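Local coordinates for protein tyrosine--tRNA ligase, mitochondrial (Emericella nidulans, PDB 5IHX) that probably attaches L-tyrosine to mitochondrial tRNA(Tyr), using ATP and releasing AMP and diphosphate, at residues R59-K64 / W96-T101; Q139-G144 / R164-N169; V181-G186 / N259-E264; K201-M204 / G209-F212; T319-V324 / E344-D349. All coordinates share one frame; numbering follows the deposited sequence.

Contact 1: residues R59-K64 / W96-T101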
# COMPACT_ATOMS: atom_id res chain seq x y z
N ARG A 59 18.40 -23.53 19.67
CA ARG A 59 18.36 -24.76 18.88
C ARG A 59 18.56 -24.46 17.39
O ARG A 59 19.27 -25.19 16.70
CB ARG A 59 17.05 -25.52 19.06
CG ARG A 59 17.05 -26.48 20.24
CD ARG A 59 16.00 -27.58 20.08
NE ARG A 59 14.62 -27.10 20.10
CZ ARG A 59 13.66 -27.54 19.29
NH1 ARG A 59 13.90 -28.48 18.38
NH2 ARG A 59 12.43 -27.03 19.39
N VAL A 60 17.93 -23.40 16.90
CA VAL A 60 18.04 -23.03 15.49
C VAL A 60 19.49 -22.80 15.10
O VAL A 60 19.96 -23.34 14.10
CB VAL A 60 17.20 -21.77 15.17
CG1 VAL A 60 17.57 -21.20 13.79
CG2 VAL A 60 15.72 -22.07 15.22
N PHE A 61 20.20 -22.00 15.89
CA PHE A 61 21.59 -21.67 15.58
C PHE A 61 22.52 -22.86 15.80
O PHE A 61 23.55 -22.98 15.14
CB PHE A 61 22.06 -20.48 16.42
CG PHE A 61 21.69 -19.15 15.83
CD1 PHE A 61 22.34 -18.68 14.71
CD2 PHE A 61 20.70 -18.37 16.41
CE1 PHE A 61 22.01 -17.46 14.16
CE2 PHE A 61 20.37 -17.14 15.86
CZ PHE A 61 21.02 -16.69 14.74
N THR A 62 22.17 -23.73 16.74
CA THR A 62 22.96 -24.93 16.98
C THR A 62 22.88 -25.86 15.77
O THR A 62 23.90 -26.35 15.29
CB THR A 62 22.48 -25.68 18.24
OG1 THR A 62 22.63 -24.84 19.39
CG2 THR A 62 23.28 -26.97 18.45
N GLU A 63 21.66 -26.09 15.29
CA GLU A 63 21.42 -27.07 14.23
C GLU A 63 21.69 -26.55 12.82
O GLU A 63 22.05 -27.32 11.93
CB GLU A 63 19.98 -27.58 14.31
CG GLU A 63 19.63 -28.24 15.63
CD GLU A 63 20.48 -29.47 15.92
OE1 GLU A 63 21.05 -30.04 14.97
OE2 GLU A 63 20.60 -29.84 17.11
N LYS A 64 21.51 -25.25 12.61
CA LYS A 64 21.56 -24.68 11.26
C LYS A 64 22.45 -23.45 11.15
O LYS A 64 22.46 -22.58 12.03
CB LYS A 64 20.14 -24.31 10.81
CG LYS A 64 19.16 -25.47 10.76
CD LYS A 64 17.75 -24.98 10.48
CE LYS A 64 17.62 -24.37 9.09
NZ LYS A 64 16.22 -23.94 8.80
N TRP A 96 31.71 -15.94 12.67
CA TRP A 96 31.29 -17.28 13.06
C TRP A 96 30.92 -18.15 11.86
O TRP A 96 30.66 -19.35 12.00
CB TRP A 96 30.09 -17.21 14.02
CG TRP A 96 30.51 -17.20 15.46
CD1 TRP A 96 31.35 -16.31 16.06
CD2 TRP A 96 30.13 -18.14 16.47
NE1 TRP A 96 31.51 -16.63 17.39
CE2 TRP A 96 30.76 -17.75 17.66
CE3 TRP A 96 29.30 -19.27 16.47
CZ2 TRP A 96 30.60 -18.45 18.85
CZ3 TRP A 96 29.14 -19.96 17.66
CH2 TRP A 96 29.79 -19.55 18.83
N GLY A 97 30.91 -17.55 10.67
CA GLY A 97 30.63 -18.29 9.45
C GLY A 97 29.15 -18.34 9.10
O GLY A 97 28.74 -19.13 8.25
N LEU A 98 28.35 -17.52 9.77
CA LEU A 98 26.94 -17.39 9.44
C LEU A 98 26.77 -16.35 8.34
O LEU A 98 27.44 -15.32 8.35
CB LEU A 98 26.13 -16.98 10.68
CG LEU A 98 26.05 -18.00 11.81
CD1 LEU A 98 25.61 -17.34 13.10
CD2 LEU A 98 25.10 -19.13 11.44
N PRO A 99 25.87 -16.61 7.37
CA PRO A 99 25.64 -15.59 6.34
C PRO A 99 24.85 -14.42 6.90
O PRO A 99 23.73 -14.60 7.37
CB PRO A 99 24.86 -16.34 5.26
CG PRO A 99 24.21 -17.49 5.96
CD PRO A 99 25.01 -17.79 7.20
N VAL A 100 25.42 -13.22 6.84
CA VAL A 100 24.79 -12.04 7.43
C VAL A 100 24.42 -11.04 6.35
O VAL A 100 25.09 -10.94 5.32
CB VAL A 100 25.72 -11.37 8.46
CG1 VAL A 100 26.12 -12.36 9.54
CG2 VAL A 100 26.96 -10.78 7.79
N THR A 101 23.34 -10.30 6.59
CA THR A 101 22.87 -9.32 5.63
C THR A 101 22.63 -7.98 6.31
O THR A 101 21.93 -7.91 7.32
CB THR A 101 21.58 -9.77 4.92
OG1 THR A 101 21.82 -11.00 4.22
CG2 THR A 101 21.09 -8.72 3.94
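The CA atoms of Phe61 and Leu98 are the closest pair between the two backbones, yet they stand 9.2 Å apart. The gap is bridged mainly by the side chains of Phe61 and Leu98, and no hydrogen bond crosses it. The contact belongs to the Rossmann-like catalytic domain of a class I aminoacyl-tRNA synthetase. Phe61 sits in the last turn of helix 54-63. Lys64 leaves the helix there, and its N still bonds back to Val60 O at 2.9 Å. Residues 96-101 lie where a beta-alpha-beta crossover returns to the sheet: they lead from the end of helix 84-95 into strand 100-104. Gly97 closes that helix with a positive phi of 89° and a Schellman motif. The chain then turns through Leu98 into the sheet, where Pro99 and Thr101 bond to the backbone of Ile68.

Phe61 and Leu98 point their side chains at each other, and the two cross at about a right angle. In Phe61, CG stands beside the backbone N (chi1 -84°), which carries the ring out from the helix across the gap. The CD1 branch of Leu98 approaches this ring obliquely, near both CE1 and CD1 of Phe61. Phe37 and Trp22 also pack here: Phe37 touches the Phe61 ring and Leu98, while Trp22 touches Leu98. Helices 37-44 and 16-30 thereby close over the pair. The polar end of Lys64 leads away, to Gln234 and Asp274. The closest approach of the apolar pair is Phe61 CE1 to Leu98 CD1, at 3.8 Å, while the second branch, Leu98 CD2, lies 4.4 Å from Lys64 O.

Contact 2: residues Q139-G144 / R164-N169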
# COMPACT_ATOMS: atom_id res chain seq x y z
N GLN A 139 29.30 3.79 3.81
CA GLN A 139 29.74 3.54 5.17
C GLN A 139 29.52 2.09 5.59
O GLN A 139 30.34 1.52 6.30
CB GLN A 139 29.02 4.48 6.14
CG GLN A 139 29.43 4.28 7.60
CD GLN A 139 28.86 5.33 8.51
OE1 GLN A 139 27.72 5.22 8.97
NE2 GLN A 139 29.65 6.36 8.81
N LEU A 140 28.42 1.51 5.13
CA LEU A 140 28.11 0.12 5.45
C LEU A 140 29.05 -0.83 4.72
O LEU A 140 29.46 -1.85 5.28
CB LEU A 140 26.65 -0.19 5.08
CG LEU A 140 25.59 0.42 6.00
CD1 LEU A 140 24.21 0.32 5.37
CD2 LEU A 140 25.60 -0.28 7.35
N LYS A 141 29.40 -0.49 3.49
CA LYS A 141 30.39 -1.26 2.74
C LYS A 141 31.72 -1.21 3.50
O LYS A 141 32.37 -2.24 3.70
CB LYS A 141 30.56 -0.69 1.33
CG LYS A 141 29.51 -1.17 0.34
CD LYS A 141 30.01 -1.10 -1.10
CE LYS A 141 30.27 -2.48 -1.67
NZ LYS A 141 31.04 -2.43 -2.94
N LYS A 142 32.08 -0.01 3.93
CA LYS A 142 33.31 0.22 4.69
C LYS A 142 33.30 -0.56 6.00
O LYS A 142 34.30 -1.18 6.38
CB LYS A 142 33.47 1.72 4.94
CG LYS A 142 34.69 2.14 5.74
CD LYS A 142 34.80 3.66 5.78
CE LYS A 142 35.96 4.14 6.64
NZ LYS A 142 35.69 3.98 8.09
N LEU A 143 32.17 -0.53 6.70
CA LEU A 143 32.04 -1.25 7.97
C LEU A 143 32.20 -2.75 7.76
O LEU A 143 32.82 -3.44 8.57
CB LEU A 143 30.69 -0.94 8.62
CG LEU A 143 30.41 -1.65 9.95
CD1 LEU A 143 31.42 -1.25 11.01
CD2 LEU A 143 28.99 -1.36 10.42
N GLY A 144 31.64 -3.26 6.66
CA GLY A 144 31.76 -4.66 6.32
C GLY A 144 33.21 -5.10 6.19
O GLY A 144 33.60 -6.15 6.70
N ARG A 164 28.92 -12.07 3.80
CA ARG A 164 28.22 -10.87 4.25
C ARG A 164 27.63 -10.19 3.02
O ARG A 164 28.26 -10.14 1.97
CB ARG A 164 29.14 -9.91 5.00
CG ARG A 164 30.31 -9.37 4.18
CD ARG A 164 31.17 -8.45 5.04
NE ARG A 164 32.00 -7.55 4.23
CZ ARG A 164 33.25 -7.77 3.87
NH1 ARG A 164 33.89 -8.87 4.23
NH2 ARG A 164 33.88 -6.86 3.13
N THR A 165 26.42 -9.66 3.16
CA THR A 165 25.71 -9.04 2.05
C THR A 165 25.18 -7.67 2.45
O THR A 165 24.71 -7.49 3.56
CB THR A 165 24.54 -9.93 1.57
OG1 THR A 165 25.02 -11.23 1.24
CG2 THR A 165 23.85 -9.32 0.34
N LEU A 166 25.29 -6.71 1.53
CA LEU A 166 24.67 -5.40 1.70
C LEU A 166 23.59 -5.23 0.64
O LEU A 166 23.87 -5.31 -0.56
CB LEU A 166 25.71 -4.28 1.59
CG LEU A 166 25.15 -2.85 1.53
CD1 LEU A 166 24.32 -2.54 2.76
CD2 LEU A 166 26.27 -1.83 1.36
N THR A 167 22.36 -5.02 1.08
CA THR A 167 21.22 -4.92 0.17
C THR A 167 20.35 -3.71 0.51
O THR A 167 20.10 -3.41 1.67
CB THR A 167 20.35 -6.19 0.22
OG1 THR A 167 21.15 -7.34 -0.11
CG2 THR A 167 19.18 -6.09 -0.76
N ASN A 168 19.92 -3.01 -0.53
CA ASN A 168 18.96 -1.91 -0.41
C ASN A 168 17.56 -2.42 -0.74
O ASN A 168 17.36 -3.00 -1.81
CB ASN A 168 19.35 -0.76 -1.34
CG ASN A 168 18.56 0.51 -1.07
OD1 ASN A 168 17.40 0.46 -0.65
ND2 ASN A 168 19.18 1.65 -1.34
N ASN A 169 16.60 -2.22 0.15
CA ASN A 169 15.26 -2.76 -0.08
C ASN A 169 14.54 -2.03 -1.22
O ASN A 169 13.44 -2.42 -1.60
CB ASN A 169 14.42 -2.73 1.21
CG ASN A 169 14.17 -1.33 1.74
OD1 ASN A 169 14.51 -0.33 1.11
ND2 ASN A 169 13.56 -1.26 2.92
O HOH W 1 32.53 -4.39 2.17
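Arg164 starts strand 164-168 and lays its guanidinium against Gly144 of helix 126-153. Gly144 O sits 3.2 Å above the guanidinium plane, over its centre. The carbonyl thus meets the face of the group: Gly144 O and Arg164 NE are 3.3 Å apart, but the angle is too poor for a hydrogen bond. Gly144 has no side chain, so the group can lie this close to the helix backbone. A water in the guanidinium plane accepts from Arg164 NH2 at 3.0 Å and donates to Lys141 O at 2.6 Å. Arg164 NH1 turns to Glu148 in a salt bridge further along the same helix.

Leu166 comes next on this face and loses more surface than any other residue of the pair. Its CG is anti to the backbone N (chi1 171°), which directs the branched end to the helix, where its two methyls meet different residues. CD1 of Leu166 meets Leu140 CD1 at 3.9 Å. CD2 of Leu166 presses on Lys141 CG at 3.5 Å, a tight carbon contact. Beyond the strand, Asn169 binds Asp224 of the tyrosine pocket through its ND2, so it may help position that residue.

The helix and strand segments run antiparallel, at 174°, with axes 9.4 Å apart. Helix 126-153 lies on the route from strand 100-104 to its parallel neighbour 164-168, the beta-alpha-beta crossover of a Rossmann-like sheet.

Contact 3: residues V181-G186 / N259-E264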
# COMPACT_ATOMS: atom_id res chain seq x y z
N VAL A 181 1.31 -7.32 -2.54
CA VAL A 181 1.42 -7.31 -1.09
C VAL A 181 0.06 -7.59 -0.45
O VAL A 181 -0.03 -8.30 0.56
CB VAL A 181 1.99 -5.97 -0.56
CG1 VAL A 181 1.95 -5.93 0.96
CG2 VAL A 181 3.41 -5.76 -1.07
N LEU A 182 -0.99 -7.02 -1.02
CA LEU A 182 -2.34 -7.25 -0.51
C LEU A 182 -2.76 -8.71 -0.69
O LEU A 182 -3.40 -9.28 0.19
CB LEU A 182 -3.35 -6.33 -1.21
CG LEU A 182 -3.18 -4.82 -0.99
CD1 LEU A 182 -4.34 -4.06 -1.62
CD2 LEU A 182 -3.06 -4.48 0.49
N ARG A 183 -2.39 -9.30 -1.82
CA ARG A 183 -2.76 -10.67 -2.12
C ARG A 183 -2.05 -11.67 -1.20
O ARG A 183 -2.68 -12.57 -0.65
CB ARG A 183 -2.45 -11.01 -3.58
CG ARG A 183 -2.39 -12.51 -3.86
CD ARG A 183 -2.31 -12.81 -5.35
NE ARG A 183 -1.11 -12.23 -5.95
CZ ARG A 183 0.11 -12.74 -5.82
NH1 ARG A 183 0.31 -13.83 -5.09
NH2 ARG A 183 1.14 -12.15 -6.41
N ASP A 184 -0.74 -11.49 -1.04
CA ASP A 184 0.09 -12.48 -0.35
C ASP A 184 0.24 -12.21 1.15
O ASP A 184 0.63 -13.11 1.90
CB ASP A 184 1.48 -12.53 -0.99
CG ASP A 184 1.46 -13.17 -2.37
OD1 ASP A 184 0.55 -13.98 -2.65
OD2 ASP A 184 2.37 -12.87 -3.17
N LEU A 185 -0.07 -10.99 1.59
CA LEU A 185 0.08 -10.63 3.00
C LEU A 185 -1.13 -9.87 3.53
O LEU A 185 -1.73 -10.28 4.53
CB LEU A 185 1.34 -9.79 3.20
CG LEU A 185 1.56 -9.21 4.60
CD1 LEU A 185 1.56 -10.30 5.66
CD2 LEU A 185 2.85 -8.41 4.65
N GLY A 186 -1.50 -8.78 2.88
CA GLY A 186 -2.55 -7.90 3.36
C GLY A 186 -3.89 -8.59 3.59
O GLY A 186 -4.63 -8.23 4.50
N ASN A 259 0.79 -19.15 2.57
CA ASN A 259 -0.31 -18.81 1.67
C ASN A 259 0.13 -18.30 0.31
O ASN A 259 -0.71 -18.00 -0.54
CB ASN A 259 -1.21 -17.75 2.32
CG ASN A 259 -1.83 -18.23 3.62
OD1 ASN A 259 -1.57 -17.67 4.69
ND2 ASN A 259 -2.65 -19.27 3.54
N THR A 260 1.43 -18.20 0.08
CA THR A 260 1.92 -17.71 -1.20
C THR A 260 1.52 -18.68 -2.31
O THR A 260 1.56 -19.90 -2.13
CB THR A 260 3.45 -17.52 -1.20
OG1 THR A 260 3.87 -17.01 -2.47
CG2 THR A 260 4.17 -18.83 -0.93
N VAL A 261 1.13 -18.12 -3.45
CA VAL A 261 0.62 -18.91 -4.57
C VAL A 261 1.74 -19.48 -5.44
O VAL A 261 1.52 -20.38 -6.24
CB VAL A 261 -0.35 -18.07 -5.44
CG1 VAL A 261 -1.52 -17.57 -4.60
CG2 VAL A 261 0.38 -16.90 -6.09
N LEU A 262 2.95 -18.95 -5.26
CA LEU A 262 4.12 -19.44 -5.98
C LEU A 262 4.64 -20.73 -5.34
O LEU A 262 5.08 -20.73 -4.19
CB LEU A 262 5.22 -18.38 -5.99
N GLN A 263 4.60 -21.82 -6.10
CA GLN A 263 4.96 -23.13 -5.58
C GLN A 263 6.44 -23.23 -5.22
O GLN A 263 6.82 -24.01 -4.34
CB GLN A 263 4.60 -24.22 -6.59
N GLU A 264 7.27 -22.46 -5.90
CA GLU A 264 8.70 -22.43 -5.61
C GLU A 264 9.00 -21.84 -4.24
O GLU A 264 10.04 -22.12 -3.64
CB GLU A 264 9.44 -21.64 -6.69
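Asp184, Val261 and Arg183 bury the most surface here, and no hydrogen bond joins the two segments. The contact lies in the catalytic domain and joins helix 178-186 to the loop after helix 243-259. Asp184 and Thr260 are the nearest pair by CA atoms, 5.6 Å apart. The Asp184 carboxylate faces the backbone where the chain leaves helix 243-259. Its OD1 is 4.2 Å from Thr260 CA and 4.3 Å from Val261 N, so this is loose packing.

Arg183 reaches the same place from the neighbouring position. It swings its chain away from its own backbone N (chi1 162°) and bends at chi3 (61°). The bend folds the guanidinium back beside Asp184, and Arg183 NH1 forms a salt bridge with Asp184 OD1. The modelled length of that bridge is very short, so its exact geometry is doubtful. Val261 points its side chain at this pair. Its CG2 branch approaches Arg183 NH1 obliquely, again closer in the model than is usual. The valine offers the charged group no polar partner.

The helix carrying the pair widens into a pi-type turn. Val181 O accepts from both Leu185 N, at 2.9 Å, and Gly186 N, at 2.8 Å.

Asp184 also touches Trp223 of helix 212-229. Leu185, turned away from residues 259-264, packs on that helix and on helix 243-259. Val181 and Leu182 meet Leu178 and Met220 of the second subunit, so helix 178-186 lies between the dimer interface and the loop that precedes strand 277-280.

Contact 4: residues K201-M204 / G209-F212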
# COMPACT_ATOMS: atom_id res chain seq x y z
N LYS A 201 -1.50 2.62 19.55
CA LYS A 201 -2.39 2.96 20.66
C LYS A 201 -1.99 4.29 21.30
O LYS A 201 -2.85 5.08 21.68
CB LYS A 201 -2.38 1.84 21.71
CG LYS A 201 -3.29 2.11 22.89
N ASN A 202 -0.68 4.51 21.43
CA ASN A 202 -0.17 5.72 22.07
C ASN A 202 -0.34 6.97 21.21
O ASN A 202 -0.37 8.08 21.74
CB ASN A 202 1.31 5.54 22.42
CG ASN A 202 1.53 4.54 23.53
OD1 ASN A 202 0.63 4.26 24.32
ND2 ASN A 202 2.74 3.99 23.59
N ARG A 203 -0.44 6.80 19.90
CA ARG A 203 -0.58 7.93 18.99
C ARG A 203 -2.04 8.25 18.71
O ARG A 203 -2.36 9.33 18.20
CB ARG A 203 0.15 7.65 17.68
CG ARG A 203 1.65 7.49 17.84
CD ARG A 203 2.34 7.18 16.53
NE ARG A 203 2.09 8.22 15.53
CZ ARG A 203 2.96 8.61 14.60
NH1 ARG A 203 4.17 8.05 14.53
NH2 ARG A 203 2.63 9.56 13.74
N MET A 204 -2.92 7.32 19.04
CA MET A 204 -4.36 7.54 18.92
C MET A 204 -4.90 8.13 20.22
O MET A 204 -5.73 9.04 20.21
CB MET A 204 -5.09 6.24 18.58
CG MET A 204 -4.66 5.61 17.26
SD MET A 204 -5.02 6.62 15.81
CE MET A 204 -6.81 6.63 15.84
N GLY A 209 -2.18 11.61 16.07
CA GLY A 209 -2.64 11.18 14.76
C GLY A 209 -1.70 10.17 14.13
O GLY A 209 -0.67 9.84 14.71
N MET A 210 -2.04 9.72 12.93
CA MET A 210 -1.22 8.74 12.23
C MET A 210 -1.71 8.53 10.79
O MET A 210 -2.92 8.45 10.55
CB MET A 210 -1.22 7.40 12.98
CG MET A 210 -0.33 6.34 12.39
SD MET A 210 -0.38 4.81 13.35
CE MET A 210 0.99 3.93 12.62
N SER A 211 -0.77 8.44 9.86
CA SER A 211 -1.10 8.28 8.44
C SER A 211 -1.26 6.81 8.05
O SER A 211 -0.85 5.91 8.79
CB SER A 211 -0.04 8.93 7.57
OG SER A 211 1.12 8.11 7.49
N PHE A 212 -1.84 6.57 6.88
CA PHE A 212 -2.00 5.23 6.36
C PHE A 212 -0.65 4.62 6.02
O PHE A 212 -0.40 3.44 6.27
CB PHE A 212 -2.90 5.24 5.11
CG PHE A 212 -3.21 3.87 4.58
CD1 PHE A 212 -4.33 3.18 5.01
CD2 PHE A 212 -2.38 3.26 3.65
CE1 PHE A 212 -4.62 1.92 4.52
CE2 PHE A 212 -2.66 2.00 3.16
CZ PHE A 212 -3.78 1.33 3.59
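Arg203 keeps CG beside its backbone N, extends through chi2, and then bends at chi3 (58°), which swings its guanidinium round to Gly209 and Met210. Met210 meets it with a fully extended chain that starts out opposite its own N (chi1 -176°). The CG of Met210 thus comes to lie over one face of the guanidinium. The nearest side-chain atoms of this pair are Arg203 NE and Met210 CB, 4.3 Å apart.

Gly209 O meets the same guanidinium at its edge, in plane. Two weak hydrogen bonds converge on it: one from Arg203 NE at 3.3 Å and one from Arg203 NH2 at 3.5 Å. The backbones join as well. Gly209 N donates to Arg203 O at 3.1 Å, with a rather bent N-H...O angle of 138°. Both polar backbone atoms of Gly209 are therefore held by one arginine, which ties the end of helix 198-205 to the short loop that follows it. Gly209 has a positive phi, a conformation that glycine takes easily.

The firmer partner of the guanidinium is Glu214, which forms a salt bridge with Arg203 NH2. Glu214 also accepts from the backbone N of Ser211, the N-cap of helix 212-229. The Ser211 side chain caps a backbone N in the first turn, in the manner of a capping box. Arg203 and Met210 both pack on Pro114, next to Asp113 of the tyrosine pocket. Met210 and Phe212 make backbone hydrogen bonds to the second subunit, so the turn between helices 198-205 and 212-229 lies at the dimer interface.

Contact 5: residues T319-V324 / E344-D349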
# COMPACT_ATOMS: atom_id res chain seq x y z
N THR A 319 33.22 6.49 29.45
CA THR A 319 32.26 5.47 29.85
C THR A 319 32.30 5.29 31.37
O THR A 319 33.39 5.14 31.94
CB THR A 319 32.54 4.12 29.15
OG1 THR A 319 32.48 4.28 27.73
CG2 THR A 319 31.54 3.06 29.58
N PRO A 320 31.13 5.31 32.04
CA PRO A 320 31.12 5.15 33.50
C PRO A 320 31.73 3.83 33.96
O PRO A 320 31.65 2.83 33.25
CB PRO A 320 29.62 5.19 33.84
CG PRO A 320 28.98 5.91 32.71
CD PRO A 320 29.78 5.56 31.50
N ASP A 321 32.33 3.84 35.15
CA ASP A 321 32.97 2.65 35.71
C ASP A 321 32.02 1.46 35.82
O ASP A 321 32.43 0.32 35.61
CB ASP A 321 33.54 2.97 37.10
CG ASP A 321 34.72 3.94 37.04
OD1 ASP A 321 34.87 4.75 37.97
OD2 ASP A 321 35.49 3.88 36.06
N ASP A 322 30.75 1.72 36.14
CA ASP A 322 29.80 0.63 36.33
C ASP A 322 29.24 0.10 35.00
O ASP A 322 28.43 -0.82 35.00
CB ASP A 322 28.64 1.09 37.24
CG ASP A 322 27.95 2.35 36.74
OD1 ASP A 322 27.88 2.57 35.51
OD2 ASP A 322 27.46 3.12 37.59
N ALA A 323 29.67 0.69 33.89
CA ALA A 323 29.20 0.28 32.57
C ALA A 323 30.31 -0.27 31.67
O ALA A 323 30.04 -0.98 30.71
CB ALA A 323 28.51 1.45 31.88
N VAL A 324 31.56 0.06 31.98
CA VAL A 324 32.66 -0.22 31.06
C VAL A 324 32.85 -1.71 30.78
O VAL A 324 33.17 -2.10 29.66
CB VAL A 324 34.00 0.38 31.57
CG1 VAL A 324 34.45 -0.29 32.85
CG2 VAL A 324 35.07 0.28 30.49
N GLU A 344 40.27 -6.77 36.40
CA GLU A 344 41.02 -6.99 37.63
C GLU A 344 41.94 -5.81 37.92
O GLU A 344 42.04 -5.36 39.06
CB GLU A 344 41.85 -8.27 37.53
CG GLU A 344 42.58 -8.63 38.82
CD GLU A 344 43.44 -9.87 38.67
OE1 GLU A 344 43.52 -10.42 37.55
OE2 GLU A 344 44.03 -10.31 39.68
N GLU A 345 42.61 -5.31 36.89
CA GLU A 345 43.46 -4.14 37.03
C GLU A 345 42.62 -2.87 37.23
O GLU A 345 42.96 -2.01 38.03
CB GLU A 345 44.37 -3.98 35.81
CG GLU A 345 45.29 -2.78 35.87
CD GLU A 345 46.33 -2.76 34.76
OE1 GLU A 345 46.38 -3.74 33.98
OE2 GLU A 345 47.09 -1.78 34.68
N GLN A 346 41.52 -2.79 36.49
CA GLN A 346 40.60 -1.66 36.59
C GLN A 346 40.04 -1.52 38.01
O GLN A 346 39.97 -0.42 38.55
CB GLN A 346 39.46 -1.83 35.58
CG GLN A 346 38.31 -0.83 35.70
CD GLN A 346 38.63 0.52 35.07
OE1 GLN A 346 39.72 0.74 34.56
NE2 GLN A 346 37.65 1.42 35.10
N ASN A 347 39.65 -2.65 38.60
CA ASN A 347 39.03 -2.62 39.92
C ASN A 347 39.99 -2.23 41.04
O ASN A 347 39.57 -1.79 42.11
CB ASN A 347 38.40 -3.98 40.22
CG ASN A 347 37.19 -4.28 39.35
OD1 ASN A 347 36.53 -3.36 38.86
ND2 ASN A 347 36.91 -5.56 39.14
N GLN A 348 41.29 -2.38 40.79
CA GLN A 348 42.31 -1.94 41.74
C GLN A 348 42.40 -0.42 41.80
O GLN A 348 42.63 0.16 42.86
CB GLN A 348 43.68 -2.53 41.38
CG GLN A 348 43.77 -4.02 41.63
CD GLN A 348 45.12 -4.59 41.26
OE1 GLN A 348 46.16 -4.09 41.70
NE2 GLN A 348 45.13 -5.64 40.44
N ASP A 349 42.22 0.23 40.65
CA ASP A 349 42.34 1.68 40.56
C ASP A 349 41.68 2.19 39.27
O ASP A 349 42.35 2.36 38.26
CB ASP A 349 43.81 2.09 40.60
CG ASP A 349 44.01 3.59 40.47
OD1 ASP A 349 43.05 4.34 40.73
OD2 ASP A 349 45.13 4.01 40.12
O HOH W 2 35.08 0.28 36.26
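Asp321 and Gln346 meet through their polar ends. Asp321 OD2 lies 3.4 Å from Gln346 NE2, but the angle is too poor for a hydrogen bond. The carboxylate and amide planes are turned 66° apart. A water links the same residues by another route: it donates to the backbone Asp321 O at 2.7 Å and accepts from Gln346 NE2 at 3.0 Å. Val324, one turn further along its helix, adds an apolar group to the contact, with its CG1 4.3 Å from Gln346 NE2.

With chi1 at 172° the Gln346 chain leaves on the side away from its N, and it then bends at chi2 (79°). This brings its amide into the gap between helices 321-331 and 336-348. These belong to the alpha-helical region that follows the Rossmann-like catalytic domain in tyrosyl-tRNA synthetases; the chain is truncated at its C-terminal side.

A third helix, 354-368, holds the amide in place. Gln346 OE1 accepts from Ala355 N, and Gln346 NE2 donates to Gln356 OE1. With the bridging water, NE2 has two acceptors, and the rotation of the amide is fixed from both its ends. Gln356 serves the other segment too. Its NE2 donates to Asp321 OD2 and to Thr319 O, so one side chain grips the start of helix 321-331 as well as Gln346. Val324 packs on Ala355 and Gln356, and Asp321 touches Pro350 in the loop before helix 354-368.

In the fold
Contacts 1 and 2 share the central sheet: Val100 O and Thr165 N are 2.8 Å apart, a probable hydrogen bond between strands 100-104 and 164-168. Contact 2 comes near the tyrosine site, with the Leu140 side chain about 11 Å from the bound tyrosine. In contact 4 the side chain of Arg203 is about 12 Å from the bound tyrosine. The centres of contacts 2 and 4 are about 33 Å apart. Contacts 3 and 4 do not touch, their nearest atoms being about 7 Å apart, but both reach the second subunit. Contact 5 is remote, in the helices beyond the catalytic domain. Its centre lies about 54 Å from that of contact 3, across the chain's centre.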